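PDB 4S1V: D-3-phosphoglycerate dehydrogenase-related protein from Vibrio cholerae, which probably catalyses the NAD-dependent interconversion of D-2-hydroxyacids such as 3-phosphoglycerate and their 2-oxo acids, as a member of the D-isomer-specific 2-hydroxyacid dehydrogenase family. Local coordinates for residues 41-47 and 64-70; 118-124 and 139-145; 172-176 and 190-196; 222-226 and 247-251. All blocks are in the same frame, centred on the assembly; numbering follows the deposited sequence.

Contact 1: residues 41-47 and 64-70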
loop_
_atom_site.group_PDB
_atom_site.type_symbol
_atom_site.label_atom_id
_atom_site.label_comp_id
_atom_site.label_asym_id
_atom_site.label_seq_id
_atom_site.Cartn_x
_atom_site.Cartn_y
_atom_site.Cartn_z
ATOM N N LEU C 41 14.441 31.170 -22.273
ATOM C CA LEU C 41 14.392 30.691 -23.657
ATOM C C LEU C 41 14.990 31.689 -24.634
ATOM O O LEU C 41 15.802 31.314 -25.476
ATOM C CB LEU C 41 12.959 30.357 -24.082
ATOM C CG LEU C 41 12.438 28.938 -23.848
ATOM C CD1 LEU C 41 10.961 28.882 -24.208
ATOM C CD2 LEU C 41 13.228 27.907 -24.647
ATOM N N ILE C 42 14.577 32.951 -24.518
ATOM C CA ILE C 42 15.130 34.032 -25.335
ATOM C C ILE C 42 16.641 34.124 -25.152
ATOM O O ILE C 42 17.388 34.162 -26.135
ATOM C CB ILE C 42 14.436 35.384 -25.044
ATOM C CG1 ILE C 42 13.045 35.408 -25.688
ATOM C CG2 ILE C 42 15.271 36.559 -25.548
ATOM C CD1 ILE C 42 12.058 36.328 -24.998
ATOM N N GLU C 43 17.093 34.124 -23.898
ATOM C CA GLU C 43 18.527 34.198 -23.613
ATOM C C GLU C 43 19.274 32.970 -24.126
ATOM O O GLU C 43 20.421 33.074 -24.557
ATOM C CB GLU C 43 18.792 34.421 -22.117
ATOM C CG GLU C 43 18.322 35.776 -21.586
ATOM C CD GLU C 43 18.728 36.945 -22.475
ATOM O OE1 GLU C 43 19.942 37.123 -22.722
ATOM O OE2 GLU C 43 17.832 37.689 -22.930
ATOM N N ARG C 44 18.612 31.818 -24.087
ATOM C CA ARG C 44 19.200 30.561 -24.546
ATOM C C ARG C 44 19.262 30.464 -26.081
ATOM O O ARG C 44 20.254 29.985 -26.639
ATOM C CB ARG C 44 18.430 29.382 -23.938
ATOM C CG ARG C 44 18.669 28.024 -24.575
ATOM C CD ARG C 44 17.808 26.948 -23.925
ATOM N NE ARG C 44 18.222 26.658 -22.552
ATOM C CZ ARG C 44 17.666 25.735 -21.772
ATOM N NH1 ARG C 44 16.657 24.991 -22.218
ATOM N NH2 ARG C 44 18.122 25.551 -20.539
ATOM N N LEU C 45 18.218 30.950 -26.751
ATOM C CA LEU C 45 18.064 30.758 -28.197
ATOM C C LEU C 45 18.595 31.892 -29.086
ATOM O O LEU C 45 18.550 31.781 -30.317
ATOM C CB LEU C 45 16.594 30.457 -28.544
ATOM C CG LEU C 45 15.930 29.251 -27.864
ATOM C CD1 LEU C 45 14.450 29.162 -28.218
ATOM C CD2 LEU C 45 16.649 27.953 -28.194
ATOM N N LYS C 46 19.098 32.968 -28.475
ATOM C CA LYS C 46 19.581 34.126 -29.241
ATOM C C LYS C 46 20.478 33.788 -30.448
ATOM O O LYS C 46 20.182 34.234 -31.557
ATOM C CB LYS C 46 20.238 35.188 -28.348
ATOM C CG LYS C 46 19.247 36.191 -27.789
ATOM C CD LYS C 46 19.798 37.603 -27.801
ATOM C CE LYS C 46 18.836 38.574 -27.122
ATOM N NZ LYS C 46 17.554 38.785 -27.859
ATOM N N PRO C 47 21.550 32.986 -30.244
ATOM C CA PRO C 47 22.495 32.758 -31.350
ATOM C C PRO C 47 21.999 31.797 -32.444
ATOM O O PRO C 47 22.719 31.555 -33.418
ATOM C CB PRO C 47 23.710 32.153 -30.645
ATOM C CG PRO C 47 23.128 31.422 -29.488
ATOM C CD PRO C 47 21.969 32.268 -29.023
ATOM N N LEU C 64 8.581 35.342 -27.946
ATOM C CA LEU C 64 9.751 34.630 -28.461
ATOM C C LEU C 64 10.210 35.212 -29.799
ATOM O O LEU C 64 11.380 35.542 -29.967
ATOM C CB LEU C 64 9.473 33.123 -28.606
ATOM C CG LEU C 64 9.437 32.193 -27.385
ATOM C CD1 LEU C 64 9.515 30.739 -27.839
ATOM C CD2 LEU C 64 10.565 32.503 -26.409
ATOM N N LEU C 65 9.276 35.348 -30.735
ATOM C CA LEU C 65 9.571 35.847 -32.077
ATOM C C LEU C 65 10.099 37.283 -32.067
ATOM O O LEU C 65 10.968 37.636 -32.867
ATOM C CB LEU C 65 8.322 35.746 -32.960
ATOM C CG LEU C 65 7.785 34.339 -33.253
ATOM C CD1 LEU C 65 6.292 34.382 -33.542
ATOM C CD2 LEU C 65 8.535 33.690 -34.409
ATOM N N ALA C 66 9.580 38.102 -31.154
ATOM C CA ALA C 66 10.005 39.498 -31.033
ATOM C C ALA C 66 11.457 39.622 -30.581
ATOM O O ALA C 66 12.127 40.599 -30.917
ATOM C CB ALA C 66 9.083 40.266 -30.093
ATOM N N HIS C 67 11.947 38.625 -29.843
ATOM C CA HIS C 67 13.265 38.715 -29.218
ATOM C C HIS C 67 14.291 37.744 -29.723
ATOM O O HIS C 67 15.314 37.504 -29.065
ATOM C CB HIS C 67 13.118 38.618 -27.710
ATOM C CG HIS C 67 12.301 39.729 -27.127
ATOM N ND1 HIS C 67 12.778 40.981 -26.997
ATOM C CD2 HIS C 67 10.985 39.758 -26.667
ATOM C CE1 HIS C 67 11.827 41.768 -26.471
ATOM N NE2 HIS C 67 10.729 41.018 -26.266
ATOM N N LEU C 68 14.033 37.178 -30.898
ATOM C CA LEU C 68 14.973 36.262 -31.536
ATOM C C LEU C 68 15.215 36.668 -32.999
ATOM O O LEU C 68 14.713 36.011 -33.922
ATOM C CB LEU C 68 14.483 34.811 -31.424
ATOM C CG LEU C 68 14.424 34.177 -30.025
ATOM C CD1 LEU C 68 13.739 32.820 -30.073
ATOM C CD2 LEU C 68 15.808 34.053 -29.402
ATOM N N PRO C 69 15.998 37.752 -33.212
ATOM C CA PRO C 69 16.212 38.331 -34.549
ATOM C C PRO C 69 17.084 37.498 -35.499
ATOM O O PRO C 69 17.018 37.693 -36.716
ATOM C CB PRO C 69 16.890 39.670 -34.242
ATOM C CG PRO C 69 17.601 39.436 -32.958
ATOM C CD PRO C 69 16.699 38.533 -32.171
ATOM N N ASN C 70 17.900 36.594 -34.963
ATOM C CA ASN C 70 18.709 35.718 -35.819
ATOM C C ASN C 70 17.949 34.486 -36.333
ATOM O O ASN C 70 18.435 33.779 -37.212
ATOM C CB ASN C 70 19.998 35.284 -35.113
ATOM C CG ASN C 70 20.827 36.459 -34.633
ATOM O OD1 ASN C 70 20.940 37.481 -35.310
ATOM N ND2 ASN C 70 21.422 36.313 -33.453
HETATM O O HOH W 1 17.911 35.345 -32.439
#

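Contact 2: residues 118-124 and 139-145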
loop_
_atom_site.group_PDB
_atom_site.type_symbol
_atom_site.label_atom_id
_atom_site.label_comp_id
_atom_site.label_asym_id
_atom_site.label_seq_id
_atom_site.Cartn_x
_atom_site.Cartn_y
_atom_site.Cartn_z
ATOM N N SER C 118 -6.566 -1.944 -17.501
ATOM C CA SER C 118 -7.521 -3.033 -17.314
ATOM C C SER C 118 -6.990 -4.060 -16.334
ATOM O O SER C 118 -7.745 -4.595 -15.532
ATOM C CB SER C 118 -7.850 -3.713 -18.641
ATOM O OG SER C 118 -8.579 -2.842 -19.481
ATOM N N ARG C 119 -5.691 -4.326 -16.384
ATOM C CA ARG C 119 -5.150 -5.402 -15.568
ATOM C C ARG C 119 -4.379 -4.934 -14.337
ATOM O O ARG C 119 -3.785 -5.757 -13.640
ATOM C CB ARG C 119 -4.335 -6.379 -16.427
ATOM C CG ARG C 119 -5.134 -7.046 -17.548
ATOM C CD ARG C 119 -6.205 -8.019 -17.044
ATOM N NE ARG C 119 -5.621 -9.230 -16.470
ATOM C CZ ARG C 119 -5.437 -10.377 -17.121
ATOM N NH1 ARG C 119 -5.810 -10.514 -18.391
ATOM N NH2 ARG C 119 -4.892 -11.402 -16.485
ATOM N N HIS C 120 -4.435 -3.625 -14.058
ATOM C CA HIS C 120 -3.721 -2.990 -12.935
ATOM C C HIS C 120 -2.256 -3.289 -12.941
ATOM O O HIS C 120 -1.637 -3.469 -11.891
ATOM C CB HIS C 120 -4.334 -3.374 -11.592
ATOM C CG HIS C 120 -5.799 -3.045 -11.483
ATOM N ND1 HIS C 120 -6.267 -1.795 -11.626
ATOM C CD2 HIS C 120 -6.903 -3.859 -11.231
ATOM C CE1 HIS C 120 -7.608 -1.801 -11.471
ATOM N NE2 HIS C 120 -7.993 -3.069 -11.233
ATOM N N LEU C 121 -1.687 -3.332 -14.140
ATOM C CA LEU C 121 -0.327 -3.804 -14.317
ATOM C C LEU C 121 0.754 -2.993 -13.558
ATOM O O LEU C 121 1.605 -3.598 -12.894
ATOM C CB LEU C 121 -0.016 -3.927 -15.810
ATOM C CG LEU C 121 1.226 -4.725 -16.182
ATOM C CD1 LEU C 121 1.104 -6.172 -15.714
ATOM C CD2 LEU C 121 1.465 -4.617 -17.682
ATOM N N PRO C 122 0.718 -1.640 -13.627
ATOM C CA PRO C 122 1.792 -0.895 -12.949
ATOM C C PRO C 122 1.819 -1.085 -11.425
ATOM O O PRO C 122 2.899 -1.239 -10.851
ATOM C CB PRO C 122 1.498 0.574 -13.307
ATOM C CG PRO C 122 0.596 0.522 -14.498
ATOM C CD PRO C 122 -0.216 -0.727 -14.319
ATOM N N SER C 123 0.644 -1.092 -10.790
ATOM C CA SER C 123 0.541 -1.287 -9.338
ATOM C C SER C 123 0.968 -2.691 -8.917
ATOM O O SER C 123 1.629 -2.854 -7.900
ATOM C CB SER C 123 -0.886 -1.023 -8.841
ATOM O OG SER C 123 -1.350 0.232 -9.288
ATOM N N TYR C 124 0.554 -3.698 -9.684
ATOM C CA TYR C 124 0.960 -5.082 -9.429
ATOM C C TYR C 124 2.486 -5.202 -9.462
ATOM O O TYR C 124 3.092 -5.757 -8.548
ATOM C CB TYR C 124 0.338 -6.040 -10.458
ATOM C CG TYR C 124 -1.002 -6.663 -10.082
ATOM C CD1 TYR C 124 -1.160 -7.383 -8.895
ATOM C CD2 TYR C 124 -2.094 -6.576 -10.944
ATOM C CE1 TYR C 124 -2.369 -7.980 -8.569
ATOM C CE2 TYR C 124 -3.314 -7.170 -10.628
ATOM C CZ TYR C 124 -3.447 -7.869 -9.440
ATOM O OH TYR C 124 -4.647 -8.457 -9.127
ATOM N N LEU C 139 -6.783 -2.601 -5.266
ATOM C CA LEU C 139 -7.598 -2.327 -6.457
ATOM C C LEU C 139 -8.413 -3.551 -6.912
ATOM O O LEU C 139 -9.271 -3.443 -7.798
ATOM C CB LEU C 139 -6.729 -1.795 -7.604
ATOM C CG LEU C 139 -5.991 -0.467 -7.396
ATOM C CD1 LEU C 139 -5.220 -0.082 -8.652
ATOM C CD2 LEU C 139 -6.956 0.645 -7.004
ATOM N N GLY C 140 -8.144 -4.703 -6.298
ATOM C CA GLY C 140 -8.835 -5.946 -6.652
ATOM C C GLY C 140 -8.388 -6.544 -7.976
ATOM O O GLY C 140 -7.267 -6.288 -8.443
ATOM N N LEU C 141 -9.267 -7.350 -8.568
ATOM C CA LEU C 141 -8.999 -8.036 -9.828
ATOM C C LEU C 141 -9.135 -7.113 -11.034
ATOM O O LEU C 141 -10.052 -6.296 -11.096
ATOM C CB LEU C 141 -9.950 -9.234 -10.013
ATOM C CG LEU C 141 -9.725 -10.482 -9.160
ATOM C CD1 LEU C 141 -10.905 -11.432 -9.287
ATOM C CD2 LEU C 141 -8.427 -11.171 -9.551
ATOM N N GLY C 142 -8.219 -7.263 -11.987
ATOM C CA GLY C 142 -8.352 -6.650 -13.298
ATOM C C GLY C 142 -9.378 -7.392 -14.153
ATOM O O GLY C 142 -9.985 -8.375 -13.704
ATOM N N ARG C 143 -9.562 -6.924 -15.387
ATOM C CA ARG C 143 -10.658 -7.379 -16.246
ATOM C C ARG C 143 -10.206 -7.571 -17.686
ATOM O O ARG C 143 -9.381 -6.798 -18.191
ATOM C CB ARG C 143 -11.810 -6.371 -16.212
ATOM C CG ARG C 143 -12.565 -6.326 -14.893
ATOM C CD ARG C 143 -13.356 -5.037 -14.752
ATOM N NE ARG C 143 -14.502 -4.997 -15.658
ATOM C CZ ARG C 143 -15.774 -5.111 -15.281
ATOM N NH1 ARG C 143 -16.096 -5.264 -14.002
ATOM N NH2 ARG C 143 -16.731 -5.068 -16.198
ATOM N N THR C 144 -10.743 -8.600 -18.344
ATOM C CA THR C 144 -10.475 -8.817 -19.761
ATOM C C THR C 144 -11.221 -7.786 -20.608
ATOM O O THR C 144 -12.255 -7.232 -20.188
ATOM C CB THR C 144 -10.875 -10.240 -20.223
ATOM O OG1 THR C 144 -12.241 -10.497 -19.877
ATOM C CG2 THR C 144 -9.998 -11.289 -19.585
ATOM N N LEU C 145 -10.699 -7.529 -21.800
ATOM C CA LEU C 145 -11.371 -6.645 -22.744
ATOM C C LEU C 145 -12.430 -7.393 -23.552
ATOM O O LEU C 145 -13.442 -6.816 -23.939
ATOM C CB LEU C 145 -10.356 -5.989 -23.676
ATOM C CG LEU C 145 -9.319 -5.058 -23.044
ATOM C CD1 LEU C 145 -8.241 -4.745 -24.068
ATOM C CD2 LEU C 145 -9.963 -3.775 -22.533
HETATM O O HOH W 2 -6.992 -8.446 -19.931
HETATM O O HOH W 3 -10.827 -3.484 -10.538
HETATM O O HOH W 4 -5.925 -8.996 -11.533
#

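Contact 3: residues 172-176 and 190-196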
loop_
_atom_site.group_PDB
_atom_site.type_symbol
_atom_site.label_atom_id
_atom_site.label_comp_id
_atom_site.label_asym_id
_atom_site.label_seq_id
_atom_site.Cartn_x
_atom_site.Cartn_y
_atom_site.Cartn_z
ATOM N N PRO C 172 -17.041 -5.649 -29.080
ATOM C CA PRO C 172 -17.922 -4.875 -29.968
ATOM C C PRO C 172 -17.357 -3.459 -30.157
ATOM O O PRO C 172 -16.782 -2.888 -29.226
ATOM C CB PRO C 172 -19.246 -4.811 -29.197
ATOM C CG PRO C 172 -19.218 -5.972 -28.253
ATOM C CD PRO C 172 -17.763 -6.235 -27.933
ATOM N N ILE C 173 -17.509 -2.901 -31.349
ATOM C CA ILE C 173 -17.012 -1.558 -31.610
ATOM C C ILE C 173 -18.185 -0.612 -31.803
ATOM O O ILE C 173 -19.043 -0.852 -32.653
ATOM C CB ILE C 173 -16.056 -1.520 -32.829
ATOM C CG1 ILE C 173 -14.976 -2.607 -32.711
ATOM C CG2 ILE C 173 -15.442 -0.131 -33.004
ATOM C CD1 ILE C 173 -14.018 -2.442 -31.544
ATOM N N LEU C 174 -18.228 0.434 -30.976
ATOM C CA LEU C 174 -19.252 1.481 -31.062
ATOM C C LEU C 174 -18.570 2.815 -31.346
ATOM O O LEU C 174 -17.627 3.207 -30.644
ATOM C CB LEU C 174 -20.050 1.562 -29.759
ATOM C CG LEU C 174 -21.225 2.544 -29.703
ATOM C CD1 LEU C 174 -22.383 2.101 -30.601
ATOM C CD2 LEU C 174 -21.707 2.729 -28.273
ATOM N N VAL C 175 -19.037 3.505 -32.383
ATOM C CA VAL C 175 -18.346 4.697 -32.868
ATOM C C VAL C 175 -19.212 5.951 -32.761
ATOM O O VAL C 175 -20.393 5.940 -33.110
ATOM C CB VAL C 175 -17.827 4.496 -34.306
ATOM C CG1 VAL C 175 -17.202 5.766 -34.856
ATOM C CG2 VAL C 175 -16.829 3.343 -34.360
ATOM N N TRP C 176 -18.605 7.022 -32.262
ATOM C CA TRP C 176 -19.223 8.344 -32.254
ATOM C C TRP C 176 -18.305 9.365 -32.885
ATOM O O TRP C 176 -17.080 9.190 -32.923
ATOM C CB TRP C 176 -19.624 8.749 -30.830
ATOM C CG TRP C 176 -20.319 10.086 -30.784
ATOM C CD1 TRP C 176 -19.898 11.243 -30.133
ATOM C CD2 TRP C 176 -21.563 10.467 -31.471
ATOM N NE1 TRP C 176 -20.779 12.275 -30.346
ATOM C CE2 TRP C 176 -21.799 11.879 -31.140
ATOM C CE3 TRP C 176 -22.479 9.802 -32.285
ATOM C CZ2 TRP C 176 -22.911 12.572 -31.615
ATOM C CZ3 TRP C 176 -23.588 10.511 -32.762
ATOM C CH2 TRP C 176 -23.798 11.863 -32.434
ATOM N N TYR C 190 -18.709 -1.906 -38.069
ATOM C CA TYR C 190 -18.825 -1.553 -36.654
ATOM C C TYR C 190 -20.172 -0.876 -36.400
ATOM O O TYR C 190 -20.943 -0.645 -37.331
ATOM C CB TYR C 190 -17.701 -0.598 -36.228
ATOM C CG TYR C 190 -16.289 -1.024 -36.577
ATOM C CD1 TYR C 190 -15.868 -2.353 -36.444
ATOM C CD2 TYR C 190 -15.360 -0.083 -37.011
ATOM C CE1 TYR C 190 -14.568 -2.722 -36.756
ATOM C CE2 TYR C 190 -14.059 -0.442 -37.311
ATOM C CZ TYR C 190 -13.668 -1.756 -37.184
ATOM O OH TYR C 190 -12.369 -2.097 -37.495
ATOM N N GLN C 191 -20.464 -0.561 -35.144
ATOM C CA GLN C 191 -21.696 0.163 -34.837
ATOM C C GLN C 191 -21.452 1.665 -34.835
ATOM O O GLN C 191 -20.367 2.123 -34.471
ATOM C CB GLN C 191 -22.269 -0.264 -33.485
ATOM C CG GLN C 191 -22.439 -1.762 -33.310
ATOM C CD GLN C 191 -22.905 -2.118 -31.915
ATOM O OE1 GLN C 191 -24.021 -1.778 -31.519
ATOM N NE2 GLN C 191 -22.055 -2.817 -31.161
ATOM N N ALA C 192 -22.465 2.416 -35.262
ATOM C CA ALA C 192 -22.513 3.856 -35.046
ATOM C C ALA C 192 -23.506 4.150 -33.930
ATOM O O ALA C 192 -24.649 3.682 -33.970
ATOM C CB ALA C 192 -22.915 4.585 -36.317
ATOM N N ALA C 193 -23.059 4.909 -32.928
ATOM C CA ALA C 193 -23.932 5.362 -31.853
ATOM C C ALA C 193 -24.992 6.307 -32.415
ATOM O O ALA C 193 -24.694 7.121 -33.293
ATOM C CB ALA C 193 -23.123 6.051 -30.758
ATOM N N ALA C 194 -26.218 6.176 -31.911
ATOM C CA ALA C 194 -27.348 7.012 -32.313
ATOM C C ALA C 194 -27.097 8.478 -31.967
ATOM O O ALA C 194 -27.420 9.367 -32.754
ATOM C CB ALA C 194 -28.629 6.528 -31.644
ATOM N N ASP C 195 -26.544 8.710 -30.778
ATOM C CA ASP C 195 -26.119 10.040 -30.336
ATOM C C ASP C 195 -25.037 9.921 -29.261
ATOM O O ASP C 195 -24.669 8.809 -28.862
ATOM C CB ASP C 195 -27.310 10.889 -29.848
ATOM C CG ASP C 195 -28.131 10.203 -28.762
ATOM O OD1 ASP C 195 -27.552 9.533 -27.878
ATOM O OD2 ASP C 195 -29.370 10.354 -28.781
ATOM N N LYS C 196 -24.539 11.071 -28.806
ATOM C CA LYS C 196 -23.493 11.146 -27.784
ATOM C C LYS C 196 -23.962 10.502 -26.478
ATOM O O LYS C 196 -23.189 9.791 -25.819
ATOM C CB LYS C 196 -23.058 12.606 -27.559
ATOM C CG LYS C 196 -21.935 12.781 -26.544
ATOM C CD LYS C 196 -21.455 14.225 -26.407
ATOM C CE LYS C 196 -22.435 15.099 -25.641
ATOM N NZ LYS C 196 -21.744 16.269 -25.032
#

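Contact 4: residues 222-226 and 247-251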
loop_
_atom_site.group_PDB
_atom_site.type_symbol
_atom_site.label_atom_id
_atom_site.label_comp_id
_atom_site.label_asym_id
_atom_site.label_seq_id
_atom_site.Cartn_x
_atom_site.Cartn_y
_atom_site.Cartn_z
ATOM N N LYS C 222 -18.635 17.273 -18.014
ATOM C CA LYS C 222 -18.716 16.513 -16.767
ATOM C C LYS C 222 -19.950 15.609 -16.766
ATOM O O LYS C 222 -19.898 14.474 -16.290
ATOM C CB LYS C 222 -18.744 17.448 -15.546
ATOM C CG LYS C 222 -18.690 16.716 -14.214
ATOM C CD LYS C 222 -18.704 17.682 -13.040
ATOM C CE LYS C 222 -18.191 17.007 -11.781
ATOM N NZ LYS C 222 -17.983 18.001 -10.692
ATOM N N GLN C 223 -21.048 16.120 -17.314
ATOM C CA GLN C 223 -22.295 15.363 -17.435
ATOM C C GLN C 223 -22.124 14.114 -18.313
ATOM O O GLN C 223 -22.662 13.058 -18.002
ATOM C CB GLN C 223 -23.435 16.270 -17.934
ATOM C CG GLN C 223 -23.856 17.361 -16.940
ATOM C CD GLN C 223 -23.061 18.676 -17.049
ATOM O OE1 GLN C 223 -21.861 18.697 -17.372
ATOM N NE2 GLN C 223 -23.738 19.788 -16.758
ATOM N N ASP C 224 -21.350 14.233 -19.390
ATOM C CA ASP C 224 -21.009 13.085 -20.235
ATOM C C ASP C 224 -20.262 12.005 -19.445
ATOM O O ASP C 224 -20.597 10.827 -19.537
ATOM C CB ASP C 224 -20.163 13.512 -21.439
ATOM C CG ASP C 224 -20.900 14.450 -22.389
ATOM O OD1 ASP C 224 -22.148 14.380 -22.480
ATOM O OD2 ASP C 224 -20.209 15.250 -23.060
ATOM N N LEU C 225 -19.246 12.407 -18.678
ATOM C CA LEU C 225 -18.515 11.459 -17.832
ATOM C C LEU C 225 -19.431 10.781 -16.815
ATOM O O LEU C 225 -19.324 9.571 -16.591
ATOM C CB LEU C 225 -17.345 12.135 -17.114
ATOM C CG LEU C 225 -16.262 12.793 -17.970
ATOM C CD1 LEU C 225 -15.225 13.441 -17.073
ATOM C CD2 LEU C 225 -15.602 11.803 -18.929
ATOM N N LEU C 226 -20.341 11.555 -16.222
ATOM C CA LEU C 226 -21.235 11.039 -15.172
ATOM C C LEU C 226 -22.268 10.042 -15.697
ATOM O O LEU C 226 -22.794 9.227 -14.934
ATOM C CB LEU C 226 -21.928 12.186 -14.426
ATOM C CG LEU C 226 -21.028 13.034 -13.518
ATOM C CD1 LEU C 226 -21.675 14.380 -13.225
ATOM C CD2 LEU C 226 -20.694 12.283 -12.236
ATOM N N ALA C 247 -13.050 18.306 -14.944
ATOM C CA ALA C 247 -14.161 17.357 -14.852
ATOM C C ALA C 247 -13.695 15.915 -14.660
ATOM O O ALA C 247 -14.290 15.178 -13.866
ATOM C CB ALA C 247 -15.073 17.474 -16.066
ATOM N N LEU C 248 -12.636 15.516 -15.371
ATOM C CA LEU C 248 -12.118 14.158 -15.229
ATOM C C LEU C 248 -11.642 13.873 -13.806
ATOM O O LEU C 248 -11.995 12.833 -13.223
ATOM C CB LEU C 248 -10.985 13.857 -16.220
ATOM C CG LEU C 248 -10.480 12.389 -16.185
ATOM C CD1 LEU C 248 -11.561 11.368 -16.528
ATOM C CD2 LEU C 248 -9.267 12.188 -17.085
ATOM N N TYR C 249 -10.839 14.783 -13.255
ATOM C CA TYR C 249 -10.351 14.592 -11.886
ATOM C C TYR C 249 -11.513 14.493 -10.901
ATOM O O TYR C 249 -11.565 13.577 -10.085
ATOM C CB TYR C 249 -9.371 15.686 -11.417
ATOM C CG TYR C 249 -9.124 15.535 -9.928
ATOM C CD1 TYR C 249 -8.247 14.561 -9.454
ATOM C CD2 TYR C 249 -9.840 16.290 -8.994
ATOM C CE1 TYR C 249 -8.048 14.374 -8.101
ATOM C CE2 TYR C 249 -9.660 16.101 -7.630
ATOM C CZ TYR C 249 -8.763 15.140 -7.191
ATOM O OH TYR C 249 -8.553 14.934 -5.854
ATOM N N SER C 250 -12.433 15.447 -10.975
ATOM C CA SER C 250 -13.562 15.496 -10.047
ATOM C C SER C 250 -14.329 14.171 -10.052
ATOM O O SER C 250 -14.666 13.646 -8.989
ATOM C CB SER C 250 -14.483 16.669 -10.388
ATOM O OG SER C 250 -15.536 16.779 -9.437
ATOM N N VAL C 251 -14.559 13.619 -11.246
ATOM C CA VAL C 251 -15.355 12.389 -11.422
ATOM C C VAL C 251 -14.609 11.128 -10.970
ATOM O O VAL C 251 -15.173 10.283 -10.277
ATOM C CB VAL C 251 -15.841 12.239 -12.885
ATOM C CG1 VAL C 251 -16.431 10.861 -13.135
ATOM C CG2 VAL C 251 -16.875 13.308 -13.219
#

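Contact 1: residues 41-47 and 64-70
Helix 38-45 and helix 62-66 meet along their C-terminal ends, the backbones closing from 6.3 Å between the CA atoms of Ile42 and Leu64 to 5.6 Å between those of Lys46 and Leu68. Apolar branches fill the join. Leu68 CD2 presses on the backbone of the last helical turn, 3.5 Å from Leu45 C, and also meets Leu45 CB. Branched Ile42 reaches two partners: CG1 lies 3.9 Å from Leu64 CD2, while CG2, anti to the backbone N, rests against His67 CB. Beyond this apolar group the edge turns polar, where a flexible lysine and a short amide suit backbone carbonyls that take donors. Lys46 bends at chi2 and chi4 to bring NZ 2.8 Å from His67 O, and Asn70 ND2 donates to Lys46 O at 3.1 Å, from above the carbonyl plane. A water bonded to Asn70 N gives a second bond to Lys46 O. Leu45 also packs on Ala5 of strand 3-6, and Leu65 faces helix 86-91; the contact joins the helices following strands 27-30 and 50-53 of the five-stranded parallel sheet.

Contact 2: residues 118-124 and 139-145
One direct backbone hydrogen bond joins 118-124 to 139-145: Arg143 N donates to Ser118 O over 3.0 Å. The loop lies here against the C-terminal end of helix 104-119, where Arg119 CA and Gly142 CA are 4.1 Å apart; with no side chain at Gly142, the two backbones can lie this close. In apolar and CH-pi packing, Leu139 meets His120, whose positive phi ends the helix in a Schellman motif and which also stands at the N-cap position of helix 121-129. Leu139 CB sits over one face of its ring, 3.9 Å from the centroid and 6° off the normal, while Leu139 CD1 lies 3.6 Å from His120 ND1. Water-mediated bonds complete the seam. At the edge of the imidazole, in its plane, one water joins His120 NE2 to Leu139 O and Leu141 O; another, 2.8 Å from Tyr124 OH, accepts from Gly142 N. The polar ends also serve the second subunit: Tyr124 OH bonds Gln11 of that subunit, and Arg119 NH1 bonds its Ala105 O. Within the chain, Asn136 holds Leu139 N and Gly140 O, and Leu145 packs on Trp111, Ile114 and Leu115, fastening the loop before strand 150-153 to the corner between helix 104-119 and helix 121-129.

Contact 3: residues 172-176 and 190-196
Ile173 lies alongside Tyr190, its CB 3.7 Å from Tyr190 CD1 and its CG2 over one face of the ring, displaced from the ring centre, in a CH-pi contact. Leu174, with CG anti to the backbone N (chi1 -176°), points to the other side of the sheet, where CD1 meets Gln191 CB and lies 4.0 Å from Ala193 CB; the small Ala193 suits this close packing, and Phe199 of helix 196-202 also touches both residues. Further along, one face of the Trp176 indole receives the start of helix 196-202: Lys196 CA lies 4.0 Å from the centroid of the five-membered ring, and Lys196 N is also over that face. Between the Ile173 and Leu174 faces of the sheet runs a parallel ladder, Gln191 N to Ile173 O at 2.9 Å, Val175 N to Gln191 O at 2.8 Å and Ala193 N to Val175 O at 2.9 Å. At the polar edge Asp195 is the N-cap, OD1 accepting from Glu198 N, while Lys196, bent at chi3, forms a salt bridge with Asp224. Strand 173-176, helix 179-188 and strand 191-192 form a beta-alpha-beta crossover at one margin of the seven-stranded parallel sheet, as expected of a Rossmann-type NAD-binding domain.

Contact 4: residues 222-226 and 247-251
Two helices connected through strand 233-236 of the Rossmann-type domain pack here: helix 222-226 and the start of helix 247-254 run in broadly the same direction, their axes 9.6 Å apart at an angle of 37°. Ala247, too small to hold the helices apart, lets the backbones approach at this end, its CB 3.7 Å from Lys222 CB. Val251 CG2, anti to its carbonyl carbon, fills the wider end, touching Leu225 CB and Leu226 CD2 at 4.1 Å each and Lys222 CG at 4.0 Å. Leu225 reaches over the neighbouring turn so that CD1 lies 3.7 Å from Leu248 CA; both leucines also rest on Phe234 of the strand beneath. Lys222 suits the border of the core: extended throughout, with CG anti to the backbone N (chi1 -174°), it slides past Val251 with its methylenes and carries NZ to Ser250 OG at 3.0 Å. The ammonium also forms a salt bridge with Asp27 of the third subunit, and Ser250 OG bonds Thr29 of that subunit, so the polar rim becomes part of a subunit interface. Helices packed side by side over a parallel sheet are characteristic of the Rossmann-type alpha/beta fold.

In the fold
The four contacts follow one another along the chain. Contact 1 belongs to the five-stranded domain, whereas contacts 2, 3 and 4 belong to the NAD-binding domain family region; the centres of contacts 1 and 3 are 48 Å apart, on opposite sides of the chain's centre. Contacts 3 and 4 touch directly: Lys196 NZ and Asp224 OD2 form a salt bridge of 2.7 Å, tying the start of helix 196-202 to helix 222-226. Contact 2 comes within about 6 Å of contact 3 at the nearest atoms without touching it. Contacts 2 and 4 face different subunits, the second and the third. The side chain of Val175 lies near, without touching, Gly154, Gly156 and Gly159, whose GxGxxG spacing is consistent with a dinucleotide-binding turn.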